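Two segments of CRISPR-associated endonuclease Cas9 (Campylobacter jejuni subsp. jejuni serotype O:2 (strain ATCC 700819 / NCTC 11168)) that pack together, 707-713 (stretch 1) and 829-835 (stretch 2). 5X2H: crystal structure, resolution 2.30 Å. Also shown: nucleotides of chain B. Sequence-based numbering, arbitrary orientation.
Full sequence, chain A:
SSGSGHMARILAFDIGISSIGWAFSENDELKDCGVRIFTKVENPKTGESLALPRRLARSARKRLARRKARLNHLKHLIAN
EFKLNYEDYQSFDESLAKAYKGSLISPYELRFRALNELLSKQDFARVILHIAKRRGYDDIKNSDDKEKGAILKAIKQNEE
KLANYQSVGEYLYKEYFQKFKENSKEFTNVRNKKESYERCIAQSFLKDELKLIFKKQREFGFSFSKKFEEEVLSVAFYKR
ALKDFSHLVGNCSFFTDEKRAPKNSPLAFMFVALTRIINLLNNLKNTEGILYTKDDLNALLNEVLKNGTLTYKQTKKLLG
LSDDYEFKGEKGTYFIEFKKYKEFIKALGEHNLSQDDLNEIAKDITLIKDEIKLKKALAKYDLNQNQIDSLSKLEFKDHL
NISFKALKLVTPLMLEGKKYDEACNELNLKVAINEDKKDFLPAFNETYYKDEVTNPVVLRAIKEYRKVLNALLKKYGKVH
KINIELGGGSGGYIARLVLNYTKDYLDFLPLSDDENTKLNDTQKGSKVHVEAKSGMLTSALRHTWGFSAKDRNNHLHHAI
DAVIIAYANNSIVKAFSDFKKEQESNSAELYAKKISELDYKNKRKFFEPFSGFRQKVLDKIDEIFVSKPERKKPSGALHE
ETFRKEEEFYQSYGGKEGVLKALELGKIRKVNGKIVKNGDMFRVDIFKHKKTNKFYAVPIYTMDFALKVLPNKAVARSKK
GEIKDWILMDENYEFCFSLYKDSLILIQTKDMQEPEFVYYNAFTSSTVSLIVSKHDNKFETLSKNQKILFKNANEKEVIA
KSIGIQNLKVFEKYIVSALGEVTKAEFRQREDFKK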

# COMPACT_ATOMS: atom_id res chain seq x y z
N LEU A 707 -19.41 -12.62 8.11
CA LEU A 707 -20.67 -13.35 8.08
C LEU A 707 -21.83 -12.53 8.61
O LEU A 707 -22.99 -12.93 8.41
CB LEU A 707 -20.54 -14.64 8.90
CG LEU A 707 -19.52 -15.67 8.41
CD1 LEU A 707 -19.32 -16.77 9.44
CD2 LEU A 707 -19.95 -16.25 7.06
N LYS A 708 -21.56 -11.41 9.27
CA LYS A 708 -22.59 -10.56 9.88
C LYS A 708 -23.43 -11.33 10.90
O LYS A 708 -24.61 -11.03 11.11
CB LYS A 708 -23.49 -9.92 8.81
CG LYS A 708 -22.75 -8.95 7.90
CD LYS A 708 -22.14 -7.82 8.71
CE LYS A 708 -21.35 -6.86 7.83
NZ LYS A 708 -20.15 -7.51 7.25
N VAL A 709 -22.83 -12.33 11.54
CA VAL A 709 -23.48 -13.12 12.58
C VAL A 709 -22.70 -12.90 13.87
O VAL A 709 -21.51 -13.22 13.95
CB VAL A 709 -23.55 -14.61 12.22
CG1 VAL A 709 -24.15 -15.40 13.38
CG2 VAL A 709 -24.37 -14.81 10.95
N LEU A 710 -23.37 -12.36 14.88
CA LEU A 710 -22.72 -12.11 16.16
C LEU A 710 -22.72 -13.38 17.00
O LEU A 710 -23.79 -13.88 17.35
CB LEU A 710 -23.44 -10.99 16.91
CG LEU A 710 -22.76 -10.48 18.18
CD1 LEU A 710 -21.45 -9.78 17.85
CD2 LEU A 710 -23.69 -9.56 18.95
N PRO A 711 -21.55 -13.94 17.32
CA PRO A 711 -21.53 -15.15 18.15
C PRO A 711 -22.11 -14.88 19.53
O PRO A 711 -22.06 -13.76 20.04
CB PRO A 711 -20.04 -15.51 18.23
CG PRO A 711 -19.39 -14.75 17.09
CD PRO A 711 -20.21 -13.51 16.92
N ASN A 712 -22.69 -15.93 20.13
CA ASN A 712 -23.36 -15.77 21.41
C ASN A 712 -23.03 -16.90 22.39
O ASN A 712 -23.79 -17.13 23.34
CB ASN A 712 -24.88 -15.70 21.21
CG ASN A 712 -25.59 -15.01 22.36
OD1 ASN A 712 -25.06 -14.08 22.97
ND2 ASN A 712 -26.79 -15.49 22.69
N LYS A 713 -21.92 -17.60 22.20
CA LYS A 713 -21.52 -18.68 23.08
C LYS A 713 -20.16 -18.37 23.69
O LYS A 713 -19.21 -18.06 22.97
CB LYS A 713 -21.48 -20.02 22.33
CG LYS A 713 -22.85 -20.54 21.95
CD LYS A 713 -22.78 -21.94 21.38
CE LYS A 713 -24.16 -22.52 21.14
NZ LYS A 713 -24.10 -23.93 20.66
N GLN A 829 -24.81 -0.79 25.20
CA GLN A 829 -25.34 -2.10 24.87
C GLN A 829 -24.48 -2.77 23.80
O GLN A 829 -23.72 -2.13 23.08
CB GLN A 829 -26.80 -2.00 24.40
CG GLN A 829 -26.98 -1.38 23.02
CD GLN A 829 -28.43 -1.35 22.59
OE1 GLN A 829 -28.82 -0.56 21.73
NE2 GLN A 829 -29.25 -2.21 23.19
N ARG A 830 -24.61 -4.10 23.72
CA ARG A 830 -23.77 -4.88 22.82
C ARG A 830 -23.99 -4.46 21.38
O ARG A 830 -25.13 -4.42 20.90
CB ARG A 830 -24.07 -6.37 23.00
CG ARG A 830 -23.02 -7.30 22.40
CD ARG A 830 -23.44 -8.76 22.50
NE ARG A 830 -22.36 -9.66 22.08
CZ ARG A 830 -22.50 -10.98 21.93
NH1 ARG A 830 -23.68 -11.55 22.14
NH2 ARG A 830 -21.47 -11.71 21.55
N GLU A 831 -22.90 -4.13 20.69
CA GLU A 831 -23.00 -3.70 19.30
C GLU A 831 -23.20 -4.90 18.39
O GLU A 831 -22.40 -5.84 18.39
CB GLU A 831 -21.75 -2.92 18.88
CG GLU A 831 -21.90 -2.27 17.51
CD GLU A 831 -20.64 -1.58 17.04
OE1 GLU A 831 -20.66 -1.01 15.93
OE2 GLU A 831 -19.63 -1.60 17.78
N ASP A 832 -24.27 -4.86 17.61
CA ASP A 832 -24.66 -5.95 16.72
C ASP A 832 -23.96 -5.81 15.37
O ASP A 832 -23.32 -4.81 15.06
CB ASP A 832 -26.18 -5.96 16.55
CG ASP A 832 -26.72 -7.33 16.22
OD1 ASP A 832 -25.91 -8.26 16.04
OD2 ASP A 832 -27.96 -7.47 16.13
N PHE A 833 -24.10 -6.86 14.56
CA PHE A 833 -23.74 -6.81 13.15
C PHE A 833 -25.01 -6.59 12.33
O PHE A 833 -26.08 -7.10 12.67
CB PHE A 833 -23.05 -8.11 12.70
CG PHE A 833 -21.75 -8.39 13.41
CD1 PHE A 833 -21.02 -7.36 13.99
CD2 PHE A 833 -21.25 -9.68 13.47
CE1 PHE A 833 -19.82 -7.62 14.64
CE2 PHE A 833 -20.05 -9.94 14.11
CZ PHE A 833 -19.34 -8.92 14.69
N LYS A 834 -24.89 -5.81 11.26
CA LYS A 834 -26.04 -5.45 10.45
C LYS A 834 -26.16 -6.36 9.23
O LYS A 834 -25.15 -6.78 8.65
CB LYS A 834 -25.97 -3.99 10.01
N LYS A 835 -27.40 -6.65 8.85
CA LYS A 835 -27.70 -7.49 7.69
C LYS A 835 -27.08 -8.88 7.81
O LYS A 835 -26.84 -9.56 6.81
CB LYS A 835 -27.24 -6.83 6.39
OXT LYS A 835 -26.81 -9.37 8.91
P U B 80 -15.37 0.33 10.27
OP1 U B 80 -14.46 -0.41 9.36
OP2 U B 80 -15.72 1.74 9.98
O5' U B 80 -16.73 -0.49 10.38
C5' U B 80 -17.38 -0.97 9.21
C4' U B 80 -18.88 -1.01 9.36
O4' U B 80 -19.26 -2.08 10.26
C3' U B 80 -19.52 0.27 9.91
O3' U B 80 -20.80 0.45 9.31
C2' U B 80 -19.72 -0.08 11.39
O2' U B 80 -20.71 0.66 12.05
C1' U B 80 -20.09 -1.56 11.28
N1 U B 80 -19.89 -2.34 12.51
C2 U B 80 -21.02 -2.96 13.01
O2 U B 80 -22.11 -2.87 12.48
N3 U B 80 -20.82 -3.68 14.16
C4 U B 80 -19.63 -3.84 14.83
O4 U B 80 -19.61 -4.52 15.86
C5 U B 80 -18.51 -3.17 14.25
C6 U B 80 -18.67 -2.45 13.13

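The side chain of Leu710 is shared between two flat groups of the other stretch, meeting the guanidinium of Arg830 with one methyl and the ring of Phe833 with the other. CD2 lies over a face of the guanidinium, 3.4 Å from Arg830 NE, while Leu710 CD1 sits over a face of the Phe833 ring, 3.9 Å from CZ and 4.1 Å from the centroid, in a CH-pi contact. A branched aliphatic side chain suits this position, because its two terminal methyls can serve both surfaces at once.

The polar link depends on Arg830. Its side chain is extended, with chi1 to chi3 all t, and carries the guanidinium to the backbone beyond Leu710. There NH2 donates a hydrogen bond to Pro711 O (2.6 Å) and NH1 donates one to Asn712 OD1 (3.0 Å). Both acceptors lie near the guanidinium plane, leaving its face free for the leucine methyl.

The CA-to-CB bond of Phe833, a residue buried in the assembly, points toward stretch 1, and the ring packs against backbone as well as side chain: its CD2 is 3.6 Å from Val709 C and 3.7 Å from Leu710 N. The CA-to-CB bond of Val709 points away from stretch 2. Lys708, the first residue to leave helical geometry after the preceding helix, has positive phi in a Schellman motif; its carbonyl O approaches Phe833 CB at 3.7 Å, and the aliphatic part of its side chain runs past the C-terminal residues, with CD 3.2 Å from Lys834 O.

Within stretch 2, Asp832 OD1 accepts a hydrogen bond from Phe833 N (2.7 Å). Asp832 O accepts another from N3 of U80 of chain B (2.9 Å), and O4 of the same uridine lies at the Phe833 ring edge, 3.3 Å from CE1. Stretch 2 thus contacts RNA and stretch 1 together, with 496 Å² buried between the two protein segments.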